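Local coordinates for glycerol dehydrogenase (Schizosaccharomyces pombe, PDB 1TA9), which probably catalyses the zinc-dependent, NAD(+)-linked oxidation of glycerol to dihydroxyacetone, a step in the assimilation of glycerol, at residues T67-Y72 / P205-L210; S93-A98 / D144-I149; I174-A179 / I211-D216; I244-T249 / N400-F405. All coordinates share one frame; numbering follows the deposited sequence.

Interaction 1 of 4, residues T67-Y72 / P205-L210; sequences TSPQKY and PLNPNL
Main-chain bonding joins 67-72 to the end of 205-210, where Lys71 and Leu210 form a parallel bridge. The carbonyl of Asn209 takes the N-H of Lys71 nearly along its C=O axis (Lys71 N to Asn209 O 3.0 Å) and a weak, bent bond from Gln70 N. Leu210 CA returns a C-H...O contact to Lys71 O at 3.3 Å.

Side-chain polar bonds come next. Thr67 OG1, anti to its backbone N (chi1 -171°), donates within the carbonyl plane to Asn207 OD1 at a very short 2.5 Å, while Asn207 ND2 is held by Thr185 O and Glu307. Gln70 and Asn209 lie side by side, pointing the same way with amide planes 67° apart; Asn209 ND2 therefore meets Gln70 OE1 from above its carbonyl plane, at 2.9 Å. Trp89 gives that oxygen a second donor, and Asn209 OD1 accepts from Ser172 N. A water bridges Ser68 O and Asn207 O.

Apolar contact is slight: Leu210 CD1 reaches Lys71 CB at 3.6 Å. Lys71 NZ runs off to Thr67 OG1 of the second subunit, whose strand pairs antiparallel with this one. Thus strand 71-75, outermost within the chain, carries the Rossmann-like parallel sheet, which probably binds NAD(+), into that subunit.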
loop_
_atom_site.group_PDB
_atom_site.type_symbol
_atom_site.label_atom_id
_atom_site.label_comp_id
_atom_site.label_asym_id
_atom_site.label_seq_id
_atom_site.Cartn_x
_atom_site.Cartn_y
_atom_site.Cartn_z
ATOM N N THR B 67 24.870 17.525 -23.357
ATOM C CA THR B 67 24.984 18.674 -24.245
ATOM C C THR B 67 23.781 19.598 -24.065
ATOM O O THR B 67 22.671 19.139 -23.796
ATOM C CB THR B 67 25.100 18.193 -25.715
ATOM O OG1 THR B 67 25.420 19.299 -26.566
ATOM C CG2 THR B 67 23.803 17.550 -26.172
ATOM N N SER B 68 23.997 20.901 -24.205
ATOM C CA SER B 68 22.900 21.839 -24.007
ATOM C C SER B 68 23.131 23.233 -24.565
ATOM O O SER B 68 24.254 23.604 -24.912
ATOM C CB SER B 68 22.630 21.958 -22.498
ATOM O OG SER B 68 21.807 23.069 -22.187
ATOM N N PRO B 69 22.046 24.009 -24.711
ATOM C CA PRO B 69 22.208 25.373 -25.213
ATOM C C PRO B 69 22.786 26.085 -23.991
ATOM O O PRO B 69 22.657 25.580 -22.867
ATOM C CB PRO B 69 20.775 25.823 -25.482
ATOM C CG PRO B 69 20.065 24.526 -25.815
ATOM C CD PRO B 69 20.635 23.583 -24.783
ATOM N N GLN B 70 23.415 27.237 -24.182
ATOM C CA GLN B 70 23.966 27.959 -23.044
ATOM C C GLN B 70 22.873 28.576 -22.180
ATOM O O GLN B 70 23.007 28.660 -20.955
ATOM C CB GLN B 70 24.911 29.053 -23.522
ATOM C CG GLN B 70 26.133 28.519 -24.239
ATOM C CD GLN B 70 27.053 29.625 -24.691
ATOM O OE1 GLN B 70 26.749 30.357 -25.639
ATOM N NE2 GLN B 70 28.184 29.767 -24.007
ATOM N N LYS B 71 21.795 29.017 -22.822
ATOM C CA LYS B 71 20.688 29.639 -22.106
ATOM C C LYS B 71 19.346 29.314 -22.752
ATOM O O LYS B 71 19.249 29.175 -23.973
ATOM C CB LYS B 71 20.846 31.166 -22.093
ATOM C CG LYS B 71 22.106 31.698 -21.427
ATOM C CD LYS B 71 22.020 31.662 -19.912
ATOM C CE LYS B 71 23.201 32.414 -19.305
ATOM N NZ LYS B 71 23.268 32.294 -17.823
ATOM N N TYR B 72 18.321 29.185 -21.914
ATOM C CA TYR B 72 16.958 28.944 -22.368
ATOM C C TYR B 72 16.150 29.972 -21.595
ATOM O O TYR B 72 16.160 29.974 -20.368
ATOM C CB TYR B 72 16.490 27.527 -22.028
ATOM C CG TYR B 72 15.013 27.305 -22.271
ATOM C CD1 TYR B 72 14.070 27.584 -21.276
ATOM C CD2 TYR B 72 14.553 26.832 -23.498
ATOM C CE1 TYR B 72 12.706 27.395 -21.503
ATOM C CE2 TYR B 72 13.196 26.642 -23.734
ATOM C CZ TYR B 72 12.276 26.923 -22.733
ATOM O OH TYR B 72 10.930 26.729 -22.973
ATOM N N PRO B 205 28.426 20.677 -34.241
ATOM C CA PRO B 205 29.315 20.399 -33.111
ATOM C C PRO B 205 28.827 20.944 -31.771
ATOM O O PRO B 205 29.150 20.390 -30.722
ATOM C CB PRO B 205 30.642 21.010 -33.562
ATOM C CG PRO B 205 30.214 22.150 -34.426
ATOM C CD PRO B 205 29.085 21.546 -35.232
ATOM N N LEU B 206 28.049 22.020 -31.807
ATOM C CA LEU B 206 27.520 22.626 -30.585
ATOM C C LEU B 206 26.033 22.931 -30.742
ATOM O O LEU B 206 25.526 23.009 -31.859
ATOM C CB LEU B 206 28.271 23.925 -30.271
ATOM C CG LEU B 206 29.784 23.837 -30.044
ATOM C CD1 LEU B 206 30.392 25.232 -30.116
ATOM C CD2 LEU B 206 30.069 23.189 -28.701
ATOM N N ASN B 207 25.339 23.098 -29.618
ATOM C CA ASN B 207 23.909 23.417 -29.635
ATOM C C ASN B 207 23.729 24.909 -29.847
ATOM O O ASN B 207 24.667 25.680 -29.661
ATOM C CB ASN B 207 23.253 23.072 -28.293
ATOM C CG ASN B 207 23.083 21.586 -28.087
ATOM O OD1 ASN B 207 24.054 20.853 -27.923
ATOM N ND2 ASN B 207 21.835 21.133 -28.097
ATOM N N PRO B 208 22.517 25.336 -30.247
ATOM C CA PRO B 208 22.289 26.770 -30.446
ATOM C C PRO B 208 22.632 27.395 -29.098
ATOM O O PRO B 208 22.469 26.751 -28.059
ATOM C CB PRO B 208 20.798 26.841 -30.749
ATOM C CG PRO B 208 20.553 25.549 -31.473
ATOM C CD PRO B 208 21.342 24.548 -30.660
ATOM N N ASN B 209 23.093 28.638 -29.100
ATOM C CA ASN B 209 23.492 29.272 -27.855
ATOM C C ASN B 209 22.352 29.690 -26.937
ATOM O O ASN B 209 22.434 29.517 -25.721
ATOM C CB ASN B 209 24.399 30.457 -28.169
ATOM C CG ASN B 209 25.565 30.060 -29.054
ATOM O OD1 ASN B 209 25.399 29.832 -30.256
ATOM N ND2 ASN B 209 26.746 29.950 -28.463
ATOM N N LEU B 210 21.289 30.233 -27.517
ATOM C CA LEU B 210 20.141 30.667 -26.735
ATOM C C LEU B 210 18.823 30.315 -27.402
ATOM O O LEU B 210 18.659 30.519 -28.604
ATOM C CB LEU B 210 20.179 32.189 -26.525
ATOM C CG LEU B 210 18.895 32.869 -26.019
ATOM C CD1 LEU B 210 18.632 32.506 -24.568
ATOM C CD2 LEU B 210 19.032 34.384 -26.160
HETATM O O HOH W 1 25.373 25.848 -26.747
#

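Interaction 2 of 4, residues S93-A98 / D144-I149; sequences SAVVLA and DDTQVI
Three hydrogen bonds zip the start of strand 93-98 to 144-149. The straightest is the main-chain bond from Val95 N to Val148 O, 3.0 Å long and nearly along the C=O axis, which belongs to the parallel pairing of Val95 with Ile149. At the outer end, Ser93 is gripped by both the main chain and the side chain of Gln147: Gln147 N donates to Ser93 O at 3.1 Å, and Ser93 N donates to Gln147 OE1 at 3.0 Å. Both donors stand above the carbonyl planes they address. The glutamine chain leaves with CG beside its own backbone N (chi1 -59°) and runs on extended, which brings OE1 to Ser93 N; the same oxygen also accepts from Lys92 N. Val148 N is buried without a partner.

Packing lies on both faces of the sheet. Ala94 CB touches Val148 CG1 at 3.5 Å, that methyl occupying the crowded position between backbone N and carbonyl carbon. On the face of Val95 and Ile149, Val95 CG2 meets Thr146 CG2 obliquely at 3.5 Å, and Ile149 CD1 reaches Val95 CB at 3.9 Å. Strand 93-98 is flanked by strands 148-153 and 120-125, with helix 100-115 packing on Val96 and Ala98.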
loop_
_atom_site.group_PDB
_atom_site.type_symbol
_atom_site.label_atom_id
_atom_site.label_comp_id
_atom_site.label_asym_id
_atom_site.label_seq_id
_atom_site.Cartn_x
_atom_site.Cartn_y
_atom_site.Cartn_z
ATOM N N SER B 93 26.118 44.346 -33.498
ATOM C CA SER B 93 25.384 43.994 -34.706
ATOM C C SER B 93 24.788 42.590 -34.683
ATOM O O SER B 93 25.443 41.633 -34.267
ATOM C CB SER B 93 26.300 44.137 -35.920
ATOM O OG SER B 93 25.596 43.861 -37.115
ATOM N N ALA B 94 23.550 42.475 -35.154
ATOM C CA ALA B 94 22.859 41.192 -35.184
ATOM C C ALA B 94 21.961 41.037 -36.406
ATOM O O ALA B 94 21.441 42.016 -36.943
ATOM C CB ALA B 94 22.031 41.023 -33.911
ATOM N N VAL B 95 21.787 39.795 -36.845
ATOM C CA VAL B 95 20.928 39.499 -37.979
ATOM C C VAL B 95 19.648 38.875 -37.442
ATOM O O VAL B 95 19.694 37.987 -36.592
ATOM C CB VAL B 95 21.592 38.490 -38.957
ATOM C CG1 VAL B 95 20.553 37.927 -39.922
ATOM C CG2 VAL B 95 22.700 39.171 -39.740
ATOM N N VAL B 96 18.505 39.354 -37.918
ATOM C CA VAL B 96 17.232 38.792 -37.498
ATOM C C VAL B 96 16.588 38.192 -38.739
ATOM O O VAL B 96 16.307 38.898 -39.712
ATOM C CB VAL B 96 16.304 39.859 -36.881
ATOM C CG1 VAL B 96 14.955 39.235 -36.538
ATOM C CG2 VAL B 96 16.938 40.426 -35.623
ATOM N N LEU B 97 16.377 36.881 -38.706
ATOM C CA LEU B 97 15.792 36.155 -39.826
ATOM C C LEU B 97 14.408 35.607 -39.500
ATOM O O LEU B 97 14.231 34.913 -38.501
ATOM C CB LEU B 97 16.708 34.997 -40.218
ATOM C CG LEU B 97 16.227 34.074 -41.338
ATOM C CD1 LEU B 97 16.197 34.844 -42.658
ATOM C CD2 LEU B 97 17.150 32.873 -41.439
ATOM N N ALA B 98 13.435 35.910 -40.356
ATOM C CA ALA B 98 12.065 35.436 -40.165
ATOM C C ALA B 98 11.266 35.597 -41.453
ATOM O O ALA B 98 11.522 36.515 -42.231
ATOM C CB ALA B 98 11.395 36.217 -39.039
ATOM N N ASP B 144 29.749 41.474 -42.619
ATOM C CA ASP B 144 30.933 40.800 -42.096
ATOM C C ASP B 144 31.141 41.025 -40.604
ATOM O O ASP B 144 31.782 40.216 -39.936
ATOM C CB ASP B 144 32.182 41.258 -42.850
ATOM C CG ASP B 144 32.133 40.908 -44.320
ATOM O OD1 ASP B 144 31.953 39.714 -44.643
ATOM O OD2 ASP B 144 32.278 41.827 -45.155
ATOM N N ASP B 145 30.606 42.121 -40.083
ATOM C CA ASP B 145 30.760 42.421 -38.667
ATOM C C ASP B 145 29.583 41.897 -37.848
ATOM O O ASP B 145 29.392 42.300 -36.702
ATOM C CB ASP B 145 30.923 43.932 -38.456
ATOM C CG ASP B 145 29.672 44.713 -38.806
ATOM O OD1 ASP B 145 29.123 44.503 -39.907
ATOM O OD2 ASP B 145 29.241 45.544 -37.977
ATOM N N THR B 146 28.798 41.004 -38.445
ATOM C CA THR B 146 27.652 40.410 -37.759
ATOM C C THR B 146 28.163 39.558 -36.599
ATOM O O THR B 146 29.026 38.700 -36.787
ATOM C CB THR B 146 26.829 39.514 -38.715
ATOM O OG1 THR B 146 26.269 40.316 -39.761
ATOM C CG2 THR B 146 25.702 38.814 -37.960
ATOM N N GLN B 147 27.623 39.790 -35.406
ATOM C CA GLN B 147 28.048 39.060 -34.216
ATOM C C GLN B 147 27.188 37.848 -33.864
ATOM O O GLN B 147 27.645 36.940 -33.165
ATOM C CB GLN B 147 28.069 39.998 -33.012
ATOM C CG GLN B 147 28.980 41.204 -33.153
ATOM C CD GLN B 147 28.879 42.124 -31.953
ATOM O OE1 GLN B 147 27.831 42.717 -31.700
ATOM N NE2 GLN B 147 29.966 42.236 -31.199
ATOM N N VAL B 148 25.947 37.831 -34.335
ATOM C CA VAL B 148 25.055 36.724 -34.021
ATOM C C VAL B 148 23.914 36.616 -35.026
ATOM O O VAL B 148 23.499 37.610 -35.624
ATOM C CB VAL B 148 24.460 36.894 -32.599
ATOM C CG1 VAL B 148 23.578 38.140 -32.549
ATOM C CG2 VAL B 148 23.661 35.660 -32.208
ATOM N N ILE B 149 23.416 35.399 -35.208
ATOM C CA ILE B 149 22.317 35.144 -36.127
ATOM C C ILE B 149 21.089 34.796 -35.293
ATOM O O ILE B 149 21.123 33.857 -34.500
ATOM C CB ILE B 149 22.630 33.953 -37.062
ATOM C CG1 ILE B 149 23.967 34.179 -37.777
ATOM C CG2 ILE B 149 21.507 33.779 -38.074
ATOM C CD1 ILE B 149 23.991 35.386 -38.685
#

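Interaction 3 of 4, residues I174-A179 / I211-D216; sequences ICPTTA and IFIDTD
Pro176 and Ile213 cross at about a right angle, and the ring carbon Pro176 CG presses on Ile213 CG1 at 3.4 Å, tighter than usual van der Waals contact. Ile213 CG1 lies beside its own backbone N (chi1 -54°), and its CD1 also touches the proline ring. The Cys175 sulfur comes to the edge of the Phe212 ring, near its plane, with SG 5.4 Å from the ring centroid and 3.9 Å from Phe212 CB. Phe79 closes on the same ring edge-to-face. Ile174 and Ile211 lie on the same face as Pro176 and Ile213, opposite Cys175 and Phe212, with only a loose touch between them, and Ile174 packs against Met158 of helix 155-167.

The backbones run parallel, their axes 31° apart. Phe212 N donates to Ile174 O within the carbonyl plane at 2.8 Å, nearly straight, whereas the buried Phe212 O has no polar partner beyond a C-H...O contact from Cys175 CA. Farther along, a water links Pro176 O to Asp214 N, and Asp214 OD2 caps the following helix through Asp216 N, using its anti lone pair. These strands belong to the Rossmann-like sheet, where the loop Thr177-Ala179 after strand 172-176 probably contributes to the NAD(+) site.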
loop_
_atom_site.group_PDB
_atom_site.type_symbol
_atom_site.label_atom_id
_atom_site.label_comp_id
_atom_site.label_asym_id
_atom_site.label_seq_id
_atom_site.Cartn_x
_atom_site.Cartn_y
_atom_site.Cartn_z
ATOM N N ILE B 174 17.840 31.135 -31.206
ATOM C CA ILE B 174 16.644 30.542 -31.799
ATOM C C ILE B 174 15.390 30.955 -31.033
ATOM O O ILE B 174 15.295 30.743 -29.823
ATOM C CB ILE B 174 16.768 29.004 -31.790
ATOM C CG1 ILE B 174 18.097 28.583 -32.433
ATOM C CG2 ILE B 174 15.601 28.375 -32.531
ATOM C CD1 ILE B 174 18.233 28.931 -33.914
ATOM N N CYS B 175 14.428 31.541 -31.745
ATOM C CA CYS B 175 13.198 32.011 -31.123
ATOM C C CYS B 175 11.960 31.369 -31.730
ATOM O O CYS B 175 11.378 31.894 -32.680
ATOM C CB CYS B 175 13.093 33.529 -31.266
ATOM S SG CYS B 175 14.616 34.403 -30.886
ATOM N N PRO B 176 11.537 30.219 -31.189
ATOM C CA PRO B 176 10.350 29.552 -31.722
ATOM C C PRO B 176 9.103 30.405 -31.493
ATOM O O PRO B 176 8.950 31.013 -30.433
ATOM C CB PRO B 176 10.320 28.233 -30.950
ATOM C CG PRO B 176 10.947 28.591 -29.644
ATOM C CD PRO B 176 12.107 29.468 -30.056
ATOM N N THR B 177 8.218 30.447 -32.485
ATOM C CA THR B 177 6.995 31.232 -32.376
ATOM C C THR B 177 5.769 30.362 -32.095
ATOM O O THR B 177 4.641 30.854 -31.992
ATOM C CB THR B 177 6.771 32.075 -33.644
ATOM O OG1 THR B 177 6.830 31.235 -34.801
ATOM C CG2 THR B 177 7.846 33.151 -33.747
ATOM N N THR B 178 6.010 29.061 -31.973
ATOM C CA THR B 178 4.977 28.088 -31.638
ATOM C C THR B 178 5.724 27.018 -30.857
ATOM O O THR B 178 6.947 26.931 -30.937
ATOM C CB THR B 178 4.342 27.426 -32.878
ATOM O OG1 THR B 178 5.362 26.788 -33.651
ATOM C CG2 THR B 178 3.616 28.460 -33.733
ATOM N N ALA B 179 5.001 26.213 -30.093
ATOM C CA ALA B 179 5.642 25.156 -29.321
ATOM C C ALA B 179 5.167 23.831 -29.905
ATOM O O ALA B 179 4.571 23.017 -29.205
ATOM C CB ALA B 179 5.237 25.273 -27.853
ATOM N N ILE B 211 17.903 29.756 -26.623
ATOM C CA ILE B 211 16.559 29.458 -27.112
ATOM C C ILE B 211 15.753 30.511 -26.354
ATOM O O ILE B 211 15.746 30.533 -25.124
ATOM C CB ILE B 211 16.097 28.031 -26.754
ATOM C CG1 ILE B 211 16.611 27.025 -27.798
ATOM C CG2 ILE B 211 14.578 27.962 -26.798
ATOM C CD1 ILE B 211 18.084 27.108 -28.118
ATOM N N PHE B 212 15.098 31.391 -27.102
ATOM C CA PHE B 212 14.361 32.524 -26.545
ATOM C C PHE B 212 12.896 32.419 -26.951
ATOM O O PHE B 212 12.569 32.478 -28.136
ATOM C CB PHE B 212 15.018 33.796 -27.105
ATOM C CG PHE B 212 14.558 35.080 -26.472
ATOM C CD1 PHE B 212 14.226 35.144 -25.127
ATOM C CD2 PHE B 212 14.523 36.248 -27.228
ATOM C CE1 PHE B 212 13.862 36.361 -24.540
ATOM C CE2 PHE B 212 14.163 37.462 -26.653
ATOM C CZ PHE B 212 13.831 37.519 -25.306
ATOM N N ILE B 213 12.019 32.265 -25.962
ATOM C CA ILE B 213 10.592 32.098 -26.231
ATOM C C ILE B 213 9.698 33.131 -25.568
ATOM O O ILE B 213 9.757 33.324 -24.353
ATOM C CB ILE B 213 10.103 30.709 -25.751
ATOM C CG1 ILE B 213 10.964 29.609 -26.366
ATOM C CG2 ILE B 213 8.628 30.509 -26.120
ATOM C CD1 ILE B 213 10.646 28.226 -25.835
ATOM N N ASP B 214 8.858 33.784 -26.367
ATOM C CA ASP B 214 7.914 34.764 -25.843
ATOM C C ASP B 214 6.576 34.028 -25.789
ATOM O O ASP B 214 5.978 33.725 -26.820
ATOM C CB ASP B 214 7.836 35.982 -26.770
ATOM C CG ASP B 214 6.923 37.078 -26.229
ATOM O OD1 ASP B 214 7.222 38.271 -26.463
ATOM O OD2 ASP B 214 5.903 36.753 -25.584
ATOM N N THR B 215 6.116 33.726 -24.580
ATOM C CA THR B 215 4.877 32.978 -24.417
ATOM C C THR B 215 3.596 33.718 -24.799
ATOM O O THR B 215 2.532 33.104 -24.897
ATOM C CB THR B 215 4.767 32.425 -22.989
ATOM O OG1 THR B 215 4.993 33.476 -22.046
ATOM C CG2 THR B 215 5.810 31.329 -22.773
ATOM N N ASP B 216 3.681 35.027 -25.023
ATOM C CA ASP B 216 2.490 35.760 -25.441
ATOM C C ASP B 216 2.262 35.402 -26.904
ATOM O O ASP B 216 1.126 35.327 -27.378
ATOM C CB ASP B 216 2.679 37.269 -25.290
ATOM C CG ASP B 216 1.393 38.037 -25.538
ATOM O OD1 ASP B 216 1.253 38.646 -26.620
ATOM O OD2 ASP B 216 0.512 38.018 -24.651
HETATM O O HOH W 2 7.728 33.090 -28.985
#

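Interaction 4 of 4, residues I244-T249 / N400-F405; sequences IRSNST and NMSKKF
Helix 223-245 ends in a Schellman motif, with Asn247 at positive phi (57°), and the serines on either side of that residue grip the irregular segment 400-405. Walking along this segment, Asn400 comes first. Its carbonyl oxygen accepts from Ser248 OG in the carbonyl plane, on a lone pair, at a very short 2.5 Å; the hydroxyl is put there by a chi1 of -69°, beside the Ser248 backbone N. The same oxygen lies 3.2 Å from Ser246 CB, so both serine side chains touch it. Asn400 CB packs alongside Ser248 CB at 4.0 Å, while its amide nitrogen binds Leu311 O.

Met401 CA passes 3.6 Å from Ser246 OG. At Ser402 the backbone N-H donates to Ser246 OG, at 3.0 Å and rather bent; that hydroxyl is also bonded to Ser242 O in the last turns of the helix. The contact borders subunit interfaces: the Ser402 hydroxyl, in the crowded position between its N and carbonyl carbon, bonds to Asn247 of the third subunit, and Lys403 makes a salt bridge to Glu289 of the fourth subunit. Lys404 bends back along its own segment, its NZ donating nearly along the C=O axis to Met401 O at 2.9 Å.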
loop_
_atom_site.group_PDB
_atom_site.type_symbol
_atom_site.label_atom_id
_atom_site.label_comp_id
_atom_site.label_asym_id
_atom_site.label_seq_id
_atom_site.Cartn_x
_atom_site.Cartn_y
_atom_site.Cartn_z
ATOM N N ILE B 244 18.472 4.261 -23.764
ATOM C CA ILE B 244 19.236 4.032 -22.542
ATOM C C ILE B 244 19.222 2.567 -22.111
ATOM O O ILE B 244 20.264 2.001 -21.783
ATOM C CB ILE B 244 18.699 4.907 -21.384
ATOM C CG1 ILE B 244 18.946 6.384 -21.700
ATOM C CG2 ILE B 244 19.381 4.528 -20.068
ATOM C CD1 ILE B 244 18.404 7.339 -20.657
ATOM N N ARG B 245 18.045 1.949 -22.118
ATOM C CA ARG B 245 17.935 0.554 -21.714
ATOM C C ARG B 245 18.602 -0.400 -22.698
ATOM O O ARG B 245 18.933 -1.536 -22.345
ATOM C CB ARG B 245 16.466 0.187 -21.504
ATOM C CG ARG B 245 15.853 0.953 -20.342
ATOM C CD ARG B 245 14.467 0.463 -19.981
ATOM N NE ARG B 245 14.083 0.946 -18.659
ATOM C CZ ARG B 245 12.994 0.554 -18.005
ATOM N NH1 ARG B 245 12.167 -0.329 -18.554
ATOM N NH2 ARG B 245 12.743 1.035 -16.793
ATOM N N SER B 246 18.805 0.062 -23.928
ATOM C CA SER B 246 19.466 -0.747 -24.947
ATOM C C SER B 246 20.975 -0.501 -24.885
ATOM O O SER B 246 21.745 -1.135 -25.607
ATOM C CB SER B 246 18.952 -0.378 -26.345
ATOM O OG SER B 246 17.582 -0.703 -26.500
ATOM N N ASN B 247 21.384 0.423 -24.016
ATOM C CA ASN B 247 22.793 0.783 -23.855
ATOM C C ASN B 247 23.404 1.235 -25.180
ATOM O O ASN B 247 24.539 0.881 -25.507
ATOM C CB ASN B 247 23.589 -0.400 -23.294
ATOM C CG ASN B 247 23.120 -0.817 -21.909
ATOM O OD1 ASN B 247 23.321 -0.102 -20.925
ATOM N ND2 ASN B 247 22.484 -1.977 -21.831
ATOM N N SER B 248 22.646 2.014 -25.946
ATOM C CA SER B 248 23.122 2.515 -27.230
ATOM C C SER B 248 23.683 3.922 -27.069
ATOM O O SER B 248 23.366 4.620 -26.109
ATOM C CB SER B 248 21.984 2.538 -28.258
ATOM O OG SER B 248 21.589 1.220 -28.611
ATOM N N THR B 249 24.518 4.335 -28.014
ATOM C CA THR B 249 25.107 5.668 -27.969
ATOM C C THR B 249 24.005 6.720 -28.019
ATOM O O THR B 249 23.053 6.595 -28.786
ATOM C CB THR B 249 26.063 5.877 -29.150
ATOM O OG1 THR B 249 27.105 4.895 -29.090
ATOM C CG2 THR B 249 26.675 7.268 -29.102
ATOM N N ASN B 400 18.777 1.925 -32.693
ATOM C CA ASN B 400 19.322 2.125 -31.348
ATOM C C ASN B 400 18.679 1.121 -30.395
ATOM O O ASN B 400 19.205 0.852 -29.316
ATOM C CB ASN B 400 19.049 3.549 -30.833
ATOM C CG ASN B 400 19.902 4.596 -31.525
ATOM O OD1 ASN B 400 21.073 4.361 -31.819
ATOM N ND2 ASN B 400 19.321 5.768 -31.774
ATOM N N MET B 401 17.537 0.570 -30.798
ATOM C CA MET B 401 16.830 -0.410 -29.974
ATOM C C MET B 401 17.525 -1.766 -30.039
ATOM O O MET B 401 17.994 -2.189 -31.100
ATOM C CB MET B 401 15.376 -0.552 -30.440
ATOM C CG MET B 401 14.540 0.699 -30.235
ATOM S SD MET B 401 12.856 0.570 -30.867
ATOM C CE MET B 401 12.078 -0.471 -29.619
ATOM N N SER B 402 17.600 -2.450 -28.901
ATOM C CA SER B 402 18.246 -3.757 -28.868
ATOM C C SER B 402 17.403 -4.775 -29.645
ATOM O O SER B 402 17.946 -5.703 -30.243
ATOM C CB SER B 402 18.458 -4.217 -27.418
ATOM O OG SER B 402 17.233 -4.317 -26.718
ATOM N N LYS B 403 16.081 -4.594 -29.642
ATOM C CA LYS B 403 15.189 -5.487 -30.378
ATOM C C LYS B 403 15.254 -5.074 -31.851
ATOM O O LYS B 403 15.186 -3.890 -32.169
ATOM C CB LYS B 403 13.747 -5.370 -29.863
ATOM C CG LYS B 403 12.801 -6.436 -30.436
ATOM C CD LYS B 403 11.367 -6.311 -29.906
ATOM C CE LYS B 403 11.283 -6.583 -28.406
ATOM N NZ LYS B 403 9.880 -6.488 -27.896
ATOM N N LYS B 404 15.386 -6.050 -32.745
ATOM C CA LYS B 404 15.492 -5.763 -34.173
ATOM C C LYS B 404 14.224 -6.121 -34.941
ATOM O O LYS B 404 13.490 -7.035 -34.551
ATOM C CB LYS B 404 16.693 -6.509 -34.756
ATOM C CG LYS B 404 18.006 -6.211 -34.031
ATOM C CD LYS B 404 18.300 -4.714 -34.013
ATOM C CE LYS B 404 19.559 -4.390 -33.220
ATOM N NZ LYS B 404 19.804 -2.920 -33.182
ATOM N N PHE B 405 13.985 -5.416 -36.046
ATOM C CA PHE B 405 12.779 -5.634 -36.836
ATOM C C PHE B 405 12.965 -5.712 -38.345
ATOM O O PHE B 405 13.991 -5.295 -38.883
ATOM C CB PHE B 405 11.779 -4.512 -36.548
ATOM C CG PHE B 405 11.625 -4.197 -35.093
ATOM C CD1 PHE B 405 12.369 -3.181 -34.504
ATOM C CD2 PHE B 405 10.751 -4.935 -34.300
ATOM C CE1 PHE B 405 12.245 -2.904 -33.141
ATOM C CE2 PHE B 405 10.620 -4.666 -32.934
ATOM C CZ PHE B 405 11.371 -3.647 -32.358
#

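How the interactions relate
Interactions 1, 2 and 3 share the parallel sheet that probably binds NAD(+); interaction 4 lies in the helical part, its centre about 33 Å from that of interaction 3. Along the chain, interaction 2 is nested inside the loop closed by interaction 1, the segments of 1 and 3 alternate, and interaction 4 opens last. Interactions 1 and 3, their centres about 15 Å apart, touch through strand 210-214, which stands between strands 71-75 and 172-176. Interaction 2 continues the sheet beyond strand 172-176. Helices 215-220 and 223-245 lead from interaction 3 to interaction 4, and Asp232 on the second binds zinc, so the chain passes from sheet to helical part by way of the metal site.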